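Local coordinates for histidine-rich glycoprotein (Oryctolagus cuniculus, PDB 4CCV) that binds heparan sulfate, heme, plasminogen, thrombospondin and divalent metal ions as a plasma adapter protein, at residues 4-15 with 37-47. Residues are numbered along the deposited sequence; the frame is centred on the assembly and turned at random.
Sequences LFDFIEDTEPFR and VDRVERVTRVK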
ATOM      1  N   LEU A   4     -21.037  -6.973   2.006  1.00 32.82           N
ATOM      2  CA  LEU A   4     -20.593  -6.846   3.380  1.00 33.51           C
ATOM      3  C   LEU A   4     -19.233  -6.141   3.411  1.00 30.63           C
ATOM      4  O   LEU A   4     -18.295  -6.557   2.713  1.00 30.27           O
ATOM      5  CB  LEU A   4     -20.535  -8.218   4.084  1.00 39.51           C
ATOM      6  CG  LEU A   4     -21.822  -9.070   4.337  1.00 49.45           C
ATOM      7  CD1 LEU A   4     -22.814  -9.249   3.191  1.00 52.48           C
ATOM      8  CD2 LEU A   4     -21.476 -10.503   4.790  1.00 54.90           C
ATOM      9  N   PHE A   5     -19.126  -5.109   4.252  1.00 29.34           N
ATOM     10  CA  PHE A   5     -17.957  -4.258   4.399  1.00 28.03           C
ATOM     11  C   PHE A   5     -17.505  -4.424   5.860  1.00 28.17           C
ATOM     12  O   PHE A   5     -18.297  -4.285   6.804  1.00 29.08           O
ATOM     13  CB  PHE A   5     -18.344  -2.823   4.058  1.00 29.36           C
ATOM     14  CG  PHE A   5     -17.336  -1.787   4.400  1.00 31.29           C
ATOM     15  CD1 PHE A   5     -17.219  -1.306   5.714  1.00 33.73           C
ATOM     16  CD2 PHE A   5     -16.523  -1.254   3.447  1.00 33.96           C
ATOM     17  CE1 PHE A   5     -16.318  -0.307   6.046  1.00 35.86           C
ATOM     18  CE2 PHE A   5     -15.624  -0.229   3.766  1.00 36.99           C
ATOM     19  CZ  PHE A   5     -15.510   0.236   5.066  1.00 37.20           C
ATOM     20  N   ASP A   6     -16.262  -4.820   6.051  1.00 28.67           N
ATOM     21  CA  ASP A   6     -15.704  -4.892   7.431  1.00 30.96           C
ATOM     22  C   ASP A   6     -14.209  -4.838   7.433  1.00 29.97           C
ATOM     23  O   ASP A   6     -13.616  -4.607   6.384  1.00 28.01           O
ATOM     24  CB  ASP A   6     -16.241  -6.092   8.167  1.00 35.43           C
ATOM     25  CG  ASP A   6     -15.687  -7.446   7.647  1.00 38.67           C
ATOM     26  OD1 ASP A   6     -15.059  -7.569   6.580  1.00 38.42           O
ATOM     27  OD2 ASP A   6     -15.926  -8.431   8.357  1.00 43.44           O
ATOM     28  N   PHE A   7     -13.595  -4.952   8.611  1.00 30.98           N
ATOM     29  CA  PHE A   7     -12.133  -4.747   8.759  1.00 30.60           C
ATOM     30  C   PHE A   7     -11.483  -5.980   9.317  1.00 31.71           C
ATOM     31  O   PHE A   7     -12.083  -6.685  10.127  1.00 32.24           O
ATOM     32  CB  PHE A   7     -11.865  -3.576   9.697  1.00 31.18           C
ATOM     33  CG  PHE A   7     -12.399  -2.284   9.154  1.00 31.38           C
ATOM     34  CD1 PHE A   7     -11.735  -1.612   8.127  1.00 31.96           C
ATOM     35  CD2 PHE A   7     -13.600  -1.773   9.604  1.00 33.11           C
ATOM     36  CE1 PHE A   7     -12.257  -0.413   7.603  1.00 32.38           C
ATOM     37  CE2 PHE A   7     -14.115  -0.593   9.111  1.00 33.91           C
ATOM     38  CZ  PHE A   7     -13.450   0.080   8.075  1.00 34.64           C
ATOM     39  N   ILE A   8     -10.259  -6.242   8.893  1.00 31.79           N
ATOM     40  CA  ILE A   8      -9.498  -7.354   9.436  1.00 35.56           C
ATOM     41  C   ILE A   8      -8.550  -6.774  10.508  1.00 36.46           C
ATOM     42  O   ILE A   8      -7.733  -5.944  10.189  1.00 36.07           O
ATOM     43  CB  ILE A   8      -8.687  -8.022   8.315  1.00 36.52           C
ATOM     44  CG1 ILE A   8      -9.572  -8.297   7.114  1.00 37.13           C
ATOM     45  CG2 ILE A   8      -7.992  -9.307   8.826  1.00 39.75           C
ATOM     46  CD1 ILE A   8     -10.728  -9.214   7.415  1.00 39.93           C
ATOM     47  N   GLU A   9      -8.685  -7.202  11.747  1.00 38.91           N
ATOM     48  CA  GLU A   9      -7.887  -6.703  12.872  1.00 44.37           C
ATOM     49  C   GLU A   9      -6.422  -7.155  12.783  1.00 41.68           C
ATOM     50  O   GLU A   9      -5.556  -6.359  13.009  1.00 43.07           O
ATOM     51  CB  GLU A   9      -8.466  -7.159  14.236  1.00 52.57           C
ATOM     52  CG  GLU A   9      -9.921  -6.776  14.524  1.00 59.74           C
ATOM     53  CD  GLU A   9     -10.250  -5.316  14.234  1.00 64.11           C
ATOM     54  OE1 GLU A   9      -9.524  -4.416  14.728  1.00 71.77           O
ATOM     55  OE2 GLU A   9     -11.242  -5.076  13.506  1.00 68.38           O
ATOM     56  N   ASP A  10      -6.165  -8.413  12.437  1.00 42.28           N
ATOM     57  CA  ASP A  10      -4.790  -8.897  12.280  1.00 43.94           C
ATOM     58  C   ASP A  10      -4.252  -8.686  10.869  1.00 41.88           C
ATOM     59  O   ASP A  10      -4.486  -9.481   9.989  1.00 42.03           O
ATOM     60  CB  ASP A  10      -4.703 -10.372  12.660  1.00 48.09           C
ATOM     61  CG  ASP A  10      -3.282 -10.911  12.591  1.00 51.28           C
ATOM     62  OD1 ASP A  10      -2.298 -10.106  12.621  1.00 49.44           O
ATOM     63  OD2 ASP A  10      -3.178 -12.158  12.516  1.00 56.23           O
ATOM     64  N   THR A  11      -3.494  -7.617  10.687  1.00 41.34           N
ATOM     65  CA  THR A  11      -3.037  -7.192   9.371  1.00 43.11           C
ATOM     66  C   THR A  11      -1.719  -7.837   8.937  1.00 45.23           C
ATOM     67  O   THR A  11      -1.388  -7.840   7.756  1.00 44.19           O
ATOM     68  CB  THR A  11      -2.905  -5.649   9.319  1.00 44.70           C
ATOM     69  OG1 THR A  11      -1.962  -5.192  10.307  1.00 45.32           O
ATOM     70  CG2 THR A  11      -4.256  -4.991   9.562  1.00 43.94           C
ATOM     71  N   GLU A  12      -0.975  -8.422   9.871  1.00 47.12           N
ATOM     72  CA  GLU A  12       0.331  -8.987   9.513  1.00 49.86           C
ATOM     73  C   GLU A  12       0.334 -10.006   8.364  1.00 45.19           C
ATOM     74  O   GLU A  12       1.277 -10.050   7.592  1.00 43.77           O
ATOM     75  CB  GLU A  12       1.034  -9.591  10.735  1.00 58.55           C
ATOM     76  CG  GLU A  12       2.449 -10.108  10.434  1.00 65.97           C
ATOM     77  CD  GLU A  12       2.521 -11.617  10.159  1.00 72.33           C
ATOM     78  OE1 GLU A  12       1.470 -12.260   9.888  1.00 77.13           O
ATOM     79  OE2 GLU A  12       3.645 -12.183  10.228  1.00 84.86           O
ATOM     80  N   PRO A  13      -0.696 -10.836   8.245  1.00 44.58           N
ATOM     81  CA  PRO A  13      -0.755 -11.694   7.055  1.00 44.41           C
ATOM     82  C   PRO A  13      -0.894 -10.961   5.693  1.00 41.77           C
ATOM     83  O   PRO A  13      -0.785 -11.607   4.641  1.00 43.54           O
ATOM     84  CB  PRO A  13      -1.975 -12.580   7.333  1.00 47.63           C
ATOM     85  CG  PRO A  13      -2.168 -12.529   8.815  1.00 50.06           C
ATOM     86  CD  PRO A  13      -1.833 -11.093   9.131  1.00 48.51           C
ATOM     87  N   PHE A  14      -1.108  -9.630   5.718  1.00 37.20           N
ATOM     88  CA  PHE A  14      -1.243  -8.844   4.495  1.00 33.79           C
ATOM     89  C   PHE A  14       0.067  -8.164   4.154  1.00 33.59           C
ATOM     90  O   PHE A  14       0.158  -7.497   3.139  1.00 31.37           O
ATOM     91  CB  PHE A  14      -2.406  -7.875   4.634  1.00 33.18           C
ATOM     92  CG  PHE A  14      -3.723  -8.582   4.613  1.00 34.40           C
ATOM     93  CD1 PHE A  14      -4.344  -8.868   3.409  1.00 35.01           C
ATOM     94  CD2 PHE A  14      -4.273  -9.059   5.777  1.00 36.54           C
ATOM     95  CE1 PHE A  14      -5.559  -9.552   3.390  1.00 37.46           C
ATOM     96  CE2 PHE A  14      -5.452  -9.790   5.768  1.00 40.23           C
ATOM     97  CZ  PHE A  14      -6.097 -10.042   4.572  1.00 39.76           C
ATOM     98  N   ARG A  15       1.097  -8.381   4.967  1.00 35.16           N
ATOM     99  CA  ARG A  15       2.352  -7.702   4.730  1.00 36.70           C
ATOM    100  C   ARG A  15       2.996  -8.104   3.426  1.00 34.51           C
ATOM    101  O   ARG A  15       3.457  -7.264   2.672  1.00 32.17           O
ATOM    102  CB  ARG A  15       3.376  -7.877   5.876  1.00 41.57           C
ATOM    103  CG  ARG A  15       4.475  -6.843   5.669  1.00 45.57           C
ATOM    104  CD  ARG A  15       5.495  -6.775   6.807  1.00 54.36           C
ATOM    105  NE  ARG A  15       6.440  -5.719   6.447  1.00 58.98           N
ATOM    106  CZ  ARG A  15       6.416  -4.477   6.917  1.00 60.17           C
ATOM    107  NH1 ARG A  15       5.534  -4.104   7.845  1.00 61.11           N
ATOM    108  NH2 ARG A  15       7.321  -3.616   6.472  1.00 63.79           N
ATOM    109  N   VAL A  37       7.929  -0.918   2.019  1.00 31.25           N
ATOM    110  CA  VAL A  37       6.754  -0.833   2.865  1.00 29.57           C
ATOM    111  C   VAL A  37       7.228  -0.517   4.254  1.00 31.98           C
ATOM    112  O   VAL A  37       8.224  -1.141   4.727  1.00 33.31           O
ATOM    113  CB  VAL A  37       6.004  -2.227   2.884  1.00 28.74           C
ATOM    114  CG1 VAL A  37       4.918  -2.231   3.952  1.00 27.91           C
ATOM    115  CG2 VAL A  37       5.439  -2.419   1.487  1.00 28.60           C
ATOM    116  N   ASP A  38       6.536   0.434   4.892  1.00 32.08           N
ATOM    117  CA  ASP A  38       6.814   0.801   6.272  1.00 34.12           C
ATOM    118  C   ASP A  38       5.890  -0.121   7.127  1.00 34.78           C
ATOM    119  O   ASP A  38       6.383  -1.137   7.652  1.00 34.79           O
ATOM    120  CB  ASP A  38       6.597   2.300   6.509  1.00 35.80           C
ATOM    121  CG  ASP A  38       7.156   2.765   7.856  1.00 41.01           C
ATOM    122  OD1 ASP A  38       7.461   1.887   8.712  1.00 40.92           O
ATOM    123  OD2 ASP A  38       7.283   4.004   8.057  1.00 41.55           O
ATOM    124  N   ARG A  39       4.598   0.204   7.263  1.00 31.61           N
ATOM    125  CA  ARG A  39       3.660  -0.581   8.108  1.00 32.93           C
ATOM    126  C   ARG A  39       2.397  -0.817   7.288  1.00 31.65           C
ATOM    127  O   ARG A  39       1.986   0.082   6.518  1.00 29.81           O
ATOM    128  CB  ARG A  39       3.184   0.178   9.344  1.00 35.18           C
ATOM    129  CG  ARG A  39       4.246   0.478  10.366  1.00 41.51           C
ATOM    130  CD  ARG A  39       3.745   1.208  11.599  1.00 45.37           C
ATOM    131  NE  ARG A  39       4.948   1.625  12.358  1.00 51.36           N
ATOM    132  CZ  ARG A  39       5.379   2.899  12.516  1.00 55.01           C
ATOM    133  NH1 ARG A  39       4.676   3.934  12.074  1.00 53.83           N
ATOM    134  NH2 ARG A  39       6.498   3.159  13.195  1.00 60.19           N
ATOM    135  N   VAL A  40       1.767  -1.976   7.470  1.00 31.35           N
ATOM    136  CA  VAL A  40       0.394  -2.180   7.027  1.00 31.96           C
ATOM    137  C   VAL A  40      -0.488  -1.457   8.017  1.00 32.96           C
ATOM    138  O   VAL A  40      -0.388  -1.733   9.212  1.00 35.50           O
ATOM    139  CB  VAL A  40       0.047  -3.692   6.946  1.00 35.07           C
ATOM    140  CG1 VAL A  40      -1.389  -3.883   6.494  1.00 33.83           C
ATOM    141  CG2 VAL A  40       0.930  -4.363   5.927  1.00 36.22           C
ATOM    142  N   GLU A  41      -1.298  -0.499   7.554  1.00 31.62           N
ATOM    143  CA  GLU A  41      -2.056   0.387   8.438  1.00 34.04           C
ATOM    144  C   GLU A  41      -3.500  -0.042   8.712  1.00 31.86           C
ATOM    145  O   GLU A  41      -4.007   0.173   9.811  1.00 31.71           O
ATOM    146  CB  GLU A  41      -2.077   1.812   7.827  1.00 35.90           C
ATOM    147  CG  GLU A  41      -0.690   2.316   7.420  1.00 37.75           C
ATOM    148  CD  GLU A  41       0.029   3.082   8.506  1.00 40.01           C
ATOM    149  OE1 GLU A  41      -0.685   3.522   9.412  1.00 46.70           O
ATOM    150  OE2 GLU A  41       1.273   3.304   8.433  1.00 39.42           O
ATOM    151  N   ARG A  42      -4.125  -0.698   7.746  1.00 30.78           N
ATOM    152  CA  ARG A  42      -5.539  -1.034   7.783  1.00 30.52           C
ATOM    153  C   ARG A  42      -5.858  -2.011   6.656  1.00 29.68           C
ATOM    154  O   ARG A  42      -5.304  -1.921   5.557  1.00 30.23           O
ATOM    155  CB  ARG A  42      -6.365   0.276   7.639  1.00 31.14           C
ATOM    156  CG  ARG A  42      -7.857   0.024   7.684  1.00 32.11           C
ATOM    157  CD  ARG A  42      -8.668   1.295   7.723  1.00 32.89           C
ATOM    158  NE  ARG A  42      -8.481   2.067   6.508  1.00 31.10           N
ATOM    159  CZ  ARG A  42      -9.163   3.148   6.191  1.00 31.95           C
ATOM    160  NH1 ARG A  42     -10.090   3.644   6.998  1.00 33.31           N
ATOM    161  NH2 ARG A  42      -8.887   3.731   5.035  1.00 33.11           N
ATOM    162  N   VAL A  43      -6.753  -2.955   6.904  1.00 30.04           N
ATOM    163  CA  VAL A  43      -7.212  -3.857   5.863  1.00 29.47           C
ATOM    164  C   VAL A  43      -8.730  -3.940   5.959  1.00 29.85           C
ATOM    165  O   VAL A  43      -9.307  -4.245   7.027  1.00 28.88           O
ATOM    166  CB  VAL A  43      -6.657  -5.267   6.018  1.00 30.85           C
ATOM    167  CG1 VAL A  43      -7.245  -6.247   4.989  1.00 30.86           C
ATOM    168  CG2 VAL A  43      -5.118  -5.278   6.008  1.00 32.08           C
ATOM    169  N   THR A  44      -9.356  -3.617   4.845  1.00 28.10           N
ATOM    170  CA  THR A  44     -10.816  -3.616   4.700  1.00 29.13           C
ATOM    171  C   THR A  44     -11.209  -4.748   3.766  1.00 29.27           C
ATOM    172  O   THR A  44     -10.499  -5.001   2.801  1.00 30.50           O
ATOM    173  CB  THR A  44     -11.257  -2.318   3.998  1.00 30.75           C
ATOM    174  OG1 THR A  44     -10.821  -1.225   4.769  1.00 31.95           O
ATOM    175  CG2 THR A  44     -12.764  -2.243   3.882  1.00 32.42           C
ATOM    176  N   ARG A  45     -12.236  -5.501   4.128  1.00 28.99           N
ATOM    177  CA  ARG A  45     -12.701  -6.647   3.325  1.00 29.19           C
ATOM    178  C   ARG A  45     -14.076  -6.262   2.796  1.00 28.64           C
ATOM    179  O   ARG A  45     -14.942  -5.787   3.528  1.00 28.71           O
ATOM    180  CB  ARG A  45     -12.801  -7.919   4.129  1.00 30.58           C
ATOM    181  CG  ARG A  45     -13.385  -9.128   3.354  1.00 32.90           C
ATOM    182  CD  ARG A  45     -13.223 -10.381   4.191  1.00 35.71           C
ATOM    183  NE  ARG A  45     -14.056 -10.217   5.366  1.00 39.31           N
ATOM    184  CZ  ARG A  45     -14.209 -11.106   6.329  1.00 45.10           C
ATOM    185  NH1 ARG A  45     -13.568 -12.279   6.285  1.00 48.39           N
ATOM    186  NH2 ARG A  45     -15.026 -10.832   7.341  1.00 47.08           N
ATOM    187  N   VAL A  46     -14.290  -6.446   1.509  1.00 29.70           N
ATOM    188  CA  VAL A  46     -15.619  -6.260   0.937  1.00 29.37           C
ATOM    189  C   VAL A  46     -15.954  -7.560   0.235  1.00 31.18           C
ATOM    190  O   VAL A  46     -15.183  -8.017  -0.606  1.00 30.46           O
ATOM    191  CB  VAL A  46     -15.643  -5.113  -0.052  1.00 29.79           C
ATOM    192  CG1 VAL A  46     -17.037  -4.943  -0.628  1.00 31.66           C
ATOM    193  CG2 VAL A  46     -15.199  -3.803   0.611  1.00 30.14           C
ATOM    194  N   LYS A  47     -17.084  -8.145   0.583  1.00 32.88           N
ATOM    195  CA  LYS A  47     -17.469  -9.471   0.116  1.00 36.65           C
ATOM    196  C   LYS A  47     -18.712  -9.206  -0.679  1.00 38.65           C
ATOM    197  O   LYS A  47     -19.683  -8.610  -0.145  1.00 36.58           O
ATOM    198  CB  LYS A  47     -17.858 -10.398   1.247  1.00 39.74           C
ATOM    199  CG  LYS A  47     -16.666 -10.909   2.009  1.00 44.81           C
ATOM    200  CD  LYS A  47     -17.105 -11.865   3.097  1.00 51.62           C
ATOM    201  CE  LYS A  47     -17.660 -13.120   2.463  1.00 59.09           C
ATOM    202  NZ  LYS A  47     -17.414 -14.345   3.295  1.00 68.17           N
TER
HETATM  203  O   HOH W   1      -7.455  -3.288   9.722  1.00 32.00           O
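Arg45 grips the carboxylate of Asp6 side-on in a salt bridge: NH2 meets OD2 at 2.8 Å and NE meets OD1 at 3.1 Å, each oxygen using its syn lone pair, with the two planes only 15° apart. A bend at chi3 (66°) brings the NE and NH2 edge of the guanidinium alongside the carboxylate, while Ile8 CD1 and Lys47 CD lie over its opposite faces, toward the rim. Farther along, the extended side chain of Arg15 reaches Asp38 O end-on, through NH1 at 3.1 Å and NH2 at 2.9 Å, with Val37 CG1 over one guanidinium face. The Asp38 carboxylate instead pairs with Arg61, close to the bound glutathione. Antiparallel backbone bonds join Leu4 with Lys47 and Asp6 with Arg45; Ile8 N adds a bond to Val43 O, beyond which a water links Ile8 O to Val43 N. Val43 packs against the turn that leads to helix 15-27. Its CG1 sits over the centre of the Phe14 ring, 3.9 Å from the centroid, and its CG2 meets Thr11 CG2 at 3.7 Å. Val40 CG1 packs on Thr11 CB. On the sheet face bearing Phe5 and Phe7, Phe5 CE2 touches Thr44 CG2 at 3.5 Å. In this second cystatin domain, outermost strand 4-7 is joined to strand 35-47 by backbone bonds and a bidentate ion pair; the following turn rests on a water bridge and apolar packing, and Arg15 ties the start of helix 15-27 to the Asp38 carbonyl.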